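Local coordinates for molybdate-binding protein MolA (Haemophilus influenzae, PDB 3PSH), which binds molybdate and tungstate, but not sulfate or phosphate, in the periplasm and serves the MolBCA ABC transporter in low-affinity molybdate import, at residues 253-256 / 257-260; 211-214 / 215-218. All coordinates share one frame; numbering follows the deposited sequence.

How the contacts relate
Both contacts are local turns that belong to the part of the chain built on the parallel sheet 211-213, 184-188, 237-240, 268-270. Contact 2 comes first in sequence, where edge strand 211-213 runs into its exit turn; contact 1 follows in the loop between helices 247-252 and 261-264. Their centres are about 20 Å apart and their nearest atoms about 9 Å, so they do not touch, yet both rest side chains on helix 227-233. The side chain of Asn-213 in contact 2 lies about 11 Å from the bound molybdate, whereas contact 1 is a surface feature, its centre about 29 Å from that of the chain, away from the binding site.

Contact 1: residues 253-256 / 257-260; sequences NDQG and WANI
The Trp-257 indole is approached at its pyrrole end by the Asp-254 carboxylate, OD2 standing 3.5 Å from CD1, with the two planes turned 53° apart, so the groups meet obliquely and do not stack. At the ring edge, in the indole plane, a water accepts from Trp-257 NE1 at 2.9 Å and donates to Asp-254 OD2, bridging the two side chains. The other carboxylate oxygen is engaged too: Asp-254 OD1 takes the backbone N-H of Gly-256 at 2.8 Å on its anti side but tilted out of the carboxylate plane, closing an Asx turn. A chi1 of -174° sets the carboxylate beside its own carbonyl carbon, where OD1 can meet Gly-256 N and OD2 lies by the indole; the two bonds together probably limit its rotation. Two backbone bonds wind the chain here: Trp-257 N donates to Asp-254 O at 3.1 Å, and Ala-258 N donates to Gln-255 O, also at 3.1 Å. Gln-255 bends at chi2 (59°) and folds its amide back against the methyl of Ala-258, NE2 to CB 3.7 Å. This short 3-10 winding runs into a type I turn, Trp-257 to Ile-260, which links helix 247-252 to helix 261-264, with Ile-260 at the N-cap position of the latter. Trp-257 packs on Leu-227 and Val-230, and Ile-260 on Val-230 and Leu-231, anchoring this surface loop to helix 227-233.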
ATOM      1  N   ASN A 253       7.653  11.544 -23.017  1.00 24.64           N
ATOM      2  CA  ASN A 253       7.302  11.966 -24.414  1.00 26.94           C
ATOM      3  C   ASN A 253       6.451  13.243 -24.402  1.00 27.64           C
ATOM      4  O   ASN A 253       6.006  13.737 -25.450  1.00 26.15           O
ATOM      5  CB  ASN A 253       6.569  10.845 -25.117  1.00 30.00           C
ATOM      6  CG  ASN A 253       7.393   9.529 -25.158  1.00 32.30           C
ATOM      7  OD1 ASN A 253       8.644   9.499 -25.064  1.00 39.17           O
ATOM      8  ND2 ASN A 253       6.655   8.409 -25.241  1.00 38.74           N
ATOM      9  N   ASP A 254       6.217  13.792 -23.196  1.00 26.60           N
ATOM     10  CA  ASP A 254       5.373  14.950 -23.028  1.00 26.16           C
ATOM     11  C   ASP A 254       6.269  16.191 -22.955  1.00 25.36           C
ATOM     12  O   ASP A 254       6.947  16.464 -21.954  1.00 22.90           O
ATOM     13  CB  ASP A 254       4.391  14.780 -21.850  1.00 26.28           C
ATOM     14  CG  ASP A 254       3.432  15.917 -21.762  1.00 28.49           C
ATOM     15  OD1 ASP A 254       3.718  16.997 -22.364  1.00 30.81           O
ATOM     16  OD2 ASP A 254       2.338  15.753 -21.142  1.00 31.05           O
ATOM     17  N   GLN A 255       6.309  16.939 -24.056  1.00 26.23           N
ATOM     18  CA  GLN A 255       7.013  18.214 -24.020  1.00 27.40           C
ATOM     19  C   GLN A 255       6.720  19.182 -22.845  1.00 26.06           C
ATOM     20  O   GLN A 255       7.626  19.899 -22.421  1.00 24.60           O
ATOM     21  CB  GLN A 255       6.942  18.920 -25.426  1.00 28.50           C
ATOM     22  CG  GLN A 255       8.037  20.059 -25.641  1.00 33.83           C
ATOM     23  CD  GLN A 255       9.555  19.625 -25.533  1.00 42.96           C
ATOM     24  OE1 GLN A 255       9.912  18.438 -25.698  1.00 48.12           O
ATOM     25  NE2 GLN A 255      10.431  20.603 -25.233  1.00 42.46           N
ATOM     26  N   GLY A 256       5.514  19.202 -22.278  1.00 24.63           N
ATOM     27  CA  GLY A 256       5.176  20.117 -21.177  1.00 23.75           C
ATOM     28  C   GLY A 256       6.007  19.856 -19.923  1.00 21.91           C
ATOM     29  O   GLY A 256       6.177  20.730 -19.109  1.00 22.20           O
ATOM     30  N   TRP A 257       6.504  18.619 -19.809  1.00 23.59           N
ATOM     31  CA  TRP A 257       7.287  18.124 -18.663  1.00 22.57           C
ATOM     32  C   TRP A 257       8.796  18.293 -18.863  1.00 23.94           C
ATOM     33  O   TRP A 257       9.595  18.084 -17.885  1.00 22.58           O
ATOM     34  CB  TRP A 257       6.992  16.644 -18.383  1.00 21.50           C
ATOM     35  CG  TRP A 257       5.606  16.423 -17.833  1.00 21.71           C
ATOM     36  CD1 TRP A 257       4.403  16.625 -18.474  1.00 23.22           C
ATOM     37  CD2 TRP A 257       5.295  15.822 -16.569  1.00 17.58           C
ATOM     38  NE1 TRP A 257       3.336  16.221 -17.631  1.00 23.33           N
ATOM     39  CE2 TRP A 257       3.874  15.794 -16.444  1.00 21.62           C
ATOM     40  CE3 TRP A 257       6.068  15.454 -15.452  1.00 23.83           C
ATOM     41  CZ2 TRP A 257       3.237  15.285 -15.267  1.00 17.06           C
ATOM     42  CZ3 TRP A 257       5.408  14.985 -14.273  1.00 22.22           C
ATOM     43  CH2 TRP A 257       4.012  14.899 -14.220  1.00 19.92           C
ATOM     44  N   ALA A 258       9.205  18.622 -20.101  1.00 26.18           N
ATOM     45  CA  ALA A 258      10.643  18.585 -20.485  1.00 26.13           C
ATOM     46  C   ALA A 258      11.670  19.420 -19.677  1.00 27.33           C
ATOM     47  O   ALA A 258      12.877  19.047 -19.600  1.00 26.82           O
ATOM     48  CB  ALA A 258      10.805  18.876 -22.002  1.00 25.87           C
ATOM     49  N   ASN A 259      11.199  20.528 -19.101  1.00 26.80           N
ATOM     50  CA  ASN A 259      12.045  21.454 -18.359  1.00 26.45           C
ATOM     51  C   ASN A 259      12.085  21.153 -16.859  1.00 23.06           C
ATOM     52  O   ASN A 259      12.909  21.683 -16.139  1.00 24.01           O
ATOM     53  CB  ASN A 259      11.615  22.910 -18.519  1.00 27.84           C
ATOM     54  CG  ASN A 259      11.966  23.469 -19.880  1.00 32.22           C
ATOM     55  OD1 ASN A 259      11.325  24.406 -20.300  1.00 40.03           O
ATOM     56  ND2 ASN A 259      12.979  22.912 -20.568  1.00 34.08           N
ATOM     57  N   ILE A 260      11.183  20.311 -16.374  1.00 20.51           N
ATOM     58  CA  ILE A 260      11.418  19.804 -15.035  1.00 18.03           C
ATOM     59  C   ILE A 260      12.808  19.156 -14.814  1.00 17.24           C
ATOM     60  O   ILE A 260      13.333  18.341 -15.579  1.00 17.69           O
ATOM     61  CB  ILE A 260      10.275  18.813 -14.663  1.00 16.79           C
ATOM     62  CG1 ILE A 260       8.940  19.543 -14.661  1.00 18.53           C
ATOM     63  CG2 ILE A 260      10.595  18.172 -13.376  1.00 16.54           C
ATOM     64  CD1 ILE A 260       7.862  18.440 -14.687  1.00 21.39           C
TER
HETATM   65  O   HOH W   1       0.707  16.731 -18.750  1.00 29.83           O

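Contact 2: residues 211-214 / 215-218; sequences AYNV and AAAT
Asn-213 and Ala-216 close a type I beta turn, Ala-216 N donating to Asn-213 O at 3.0 Å and a nearly straight 168°, with the donor above the carbonyl plane. The Asn-213 side chain makes a second bond to the turn: its OD1 accepts from Ala-215 N at 3.1 Å, at a more bent 149° and with the donor well above the amide plane, which is the ring of an Asx turn nested with the beta turn. Holding CG anti to the backbone N (chi1 176°) carries OD1 forward to the N-H of Ala-215, and the methyl of Ala-215 lies 3.6 Å from the same OD1. The other end of the amide is held as well, since ND2 donates to the main-chain O of Tyr-196; with both ends bonded, the amide's flip state is well defined. Alongside, the Ala-216 CB rests 3.5 Å from Asn-213 O. Tyr-212 reaches past the turn with its phenol end, OH lying 3.5 Å from the Ala-217 methyl carbon. Farther on, a water donates to Val-214 O at 2.7 Å and is hydrogen-bonded to Thr-218 OG1, linking the residues that flank the helically wound run 215-217. Val-214 and Ala-215 pack their side chains on Trp-233 of helix 227-233. The whole is a beta turn with an Asx turn at the end of edge strand 211-213; the backbones of Tyr-212 and, just beyond the strand, Val-214 bond to strand 184-188. Through its bond to Tyr-196, a molybdate-binding residue, Asn-213 stands in the second shell of the pocket.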
ATOM      1  N   ALA A 211      14.609  11.398   1.320  1.00 12.02           N
ATOM      2  CA  ALA A 211      13.945  12.173   0.332  1.00 13.19           C
ATOM      3  C   ALA A 211      12.766  12.857   0.916  1.00 13.96           C
ATOM      4  O   ALA A 211      12.533  12.745   2.116  1.00 14.21           O
ATOM      5  CB  ALA A 211      13.475  11.258  -0.868  1.00 10.55           C
ATOM      6  N   TYR A 212      12.103  13.620   0.110  1.00 15.32           N
ATOM      7  CA  TYR A 212      10.972  14.432   0.553  1.00 16.58           C
ATOM      8  C   TYR A 212       9.964  14.538  -0.551  1.00 16.81           C
ATOM      9  O   TYR A 212      10.344  14.765  -1.683  1.00 14.57           O
ATOM     10  CB  TYR A 212      11.456  15.842   0.890  1.00 14.65           C
ATOM     11  CG  TYR A 212      10.284  16.713   1.165  1.00 16.29           C
ATOM     12  CD1 TYR A 212       9.354  16.321   2.221  1.00 17.06           C
ATOM     13  CD2 TYR A 212      10.000  17.843   0.342  1.00 18.26           C
ATOM     14  CE1 TYR A 212       8.175  17.074   2.505  1.00 16.78           C
ATOM     15  CE2 TYR A 212       8.752  18.583   0.566  1.00 18.21           C
ATOM     16  CZ  TYR A 212       7.871  18.161   1.661  1.00 15.79           C
ATOM     17  OH  TYR A 212       6.731  18.921   1.841  1.00 18.38           O
ATOM     18  N   ASN A 213       8.673  14.394  -0.235  1.00 15.12           N
ATOM     19  CA  ASN A 213       7.588  14.432  -1.201  1.00 16.74           C
ATOM     20  C   ASN A 213       7.251  15.900  -1.486  1.00 15.04           C
ATOM     21  O   ASN A 213       6.582  16.532  -0.629  1.00 18.88           O
ATOM     22  CB  ASN A 213       6.335  13.654  -0.639  1.00 14.48           C
ATOM     23  CG  ASN A 213       5.160  13.741  -1.564  1.00 15.88           C
ATOM     24  OD1 ASN A 213       5.229  14.349  -2.623  1.00 14.26           O
ATOM     25  ND2 ASN A 213       4.061  13.024  -1.226  1.00 14.16           N
ATOM     26  N   VAL A 214       7.627  16.447  -2.677  1.00 15.51           N
ATOM     27  CA  VAL A 214       7.403  17.897  -2.923  1.00 17.81           C
ATOM     28  C   VAL A 214       5.930  18.355  -2.790  1.00 17.83           C
ATOM     29  O   VAL A 214       5.693  19.512  -2.427  1.00 19.91           O
ATOM     30  CB  VAL A 214       7.966  18.314  -4.297  1.00 16.50           C
ATOM     31  CG1 VAL A 214       9.395  17.862  -4.358  1.00 17.96           C
ATOM     32  CG2 VAL A 214       7.217  17.629  -5.434  1.00 18.17           C
ATOM     33  N   ALA A 215       4.984  17.439  -3.036  1.00 16.87           N
ATOM     34  CA  ALA A 215       3.520  17.770  -3.053  1.00 17.96           C
ATOM     35  C   ALA A 215       2.947  17.857  -1.622  1.00 18.94           C
ATOM     36  O   ALA A 215       1.869  18.462  -1.444  1.00 19.73           O
ATOM     37  CB  ALA A 215       2.775  16.719  -3.764  1.00 16.32           C
ATOM     38  N   ALA A 216       3.628  17.280  -0.624  1.00 18.51           N
ATOM     39  CA  ALA A 216       2.986  17.031   0.686  1.00 20.11           C
ATOM     40  C   ALA A 216       2.732  18.249   1.576  1.00 21.85           C
ATOM     41  O   ALA A 216       1.936  18.184   2.556  1.00 21.35           O
ATOM     42  CB  ALA A 216       3.788  16.027   1.440  1.00 18.90           C
ATOM     43  N   ALA A 217       3.449  19.340   1.330  1.00 21.93           N
ATOM     44  CA  ALA A 217       3.177  20.614   2.011  1.00 23.35           C
ATOM     45  C   ALA A 217       1.889  21.363   1.624  1.00 22.50           C
ATOM     46  O   ALA A 217       1.431  22.247   2.415  1.00 23.69           O
ATOM     47  CB  ALA A 217       4.350  21.532   1.813  1.00 21.82           C
ATOM     48  N   THR A 218       1.359  21.114   0.414  1.00 22.16           N
ATOM     49  CA  THR A 218       0.282  21.939  -0.202  1.00 21.73           C
ATOM     50  C   THR A 218      -0.939  21.077  -0.671  1.00 23.05           C
ATOM     51  O   THR A 218      -2.046  21.582  -0.791  1.00 22.20           O
ATOM     52  CB  THR A 218       0.768  22.958  -1.341  1.00 23.37           C
ATOM     53  OG1 THR A 218       1.168  22.252  -2.518  1.00 23.28           O
ATOM     54  CG2 THR A 218       1.949  23.890  -0.919  1.00 27.29           C
TER
HETATM   55  O   HOH W   2       3.774  21.175  -1.401  1.00 21.83           O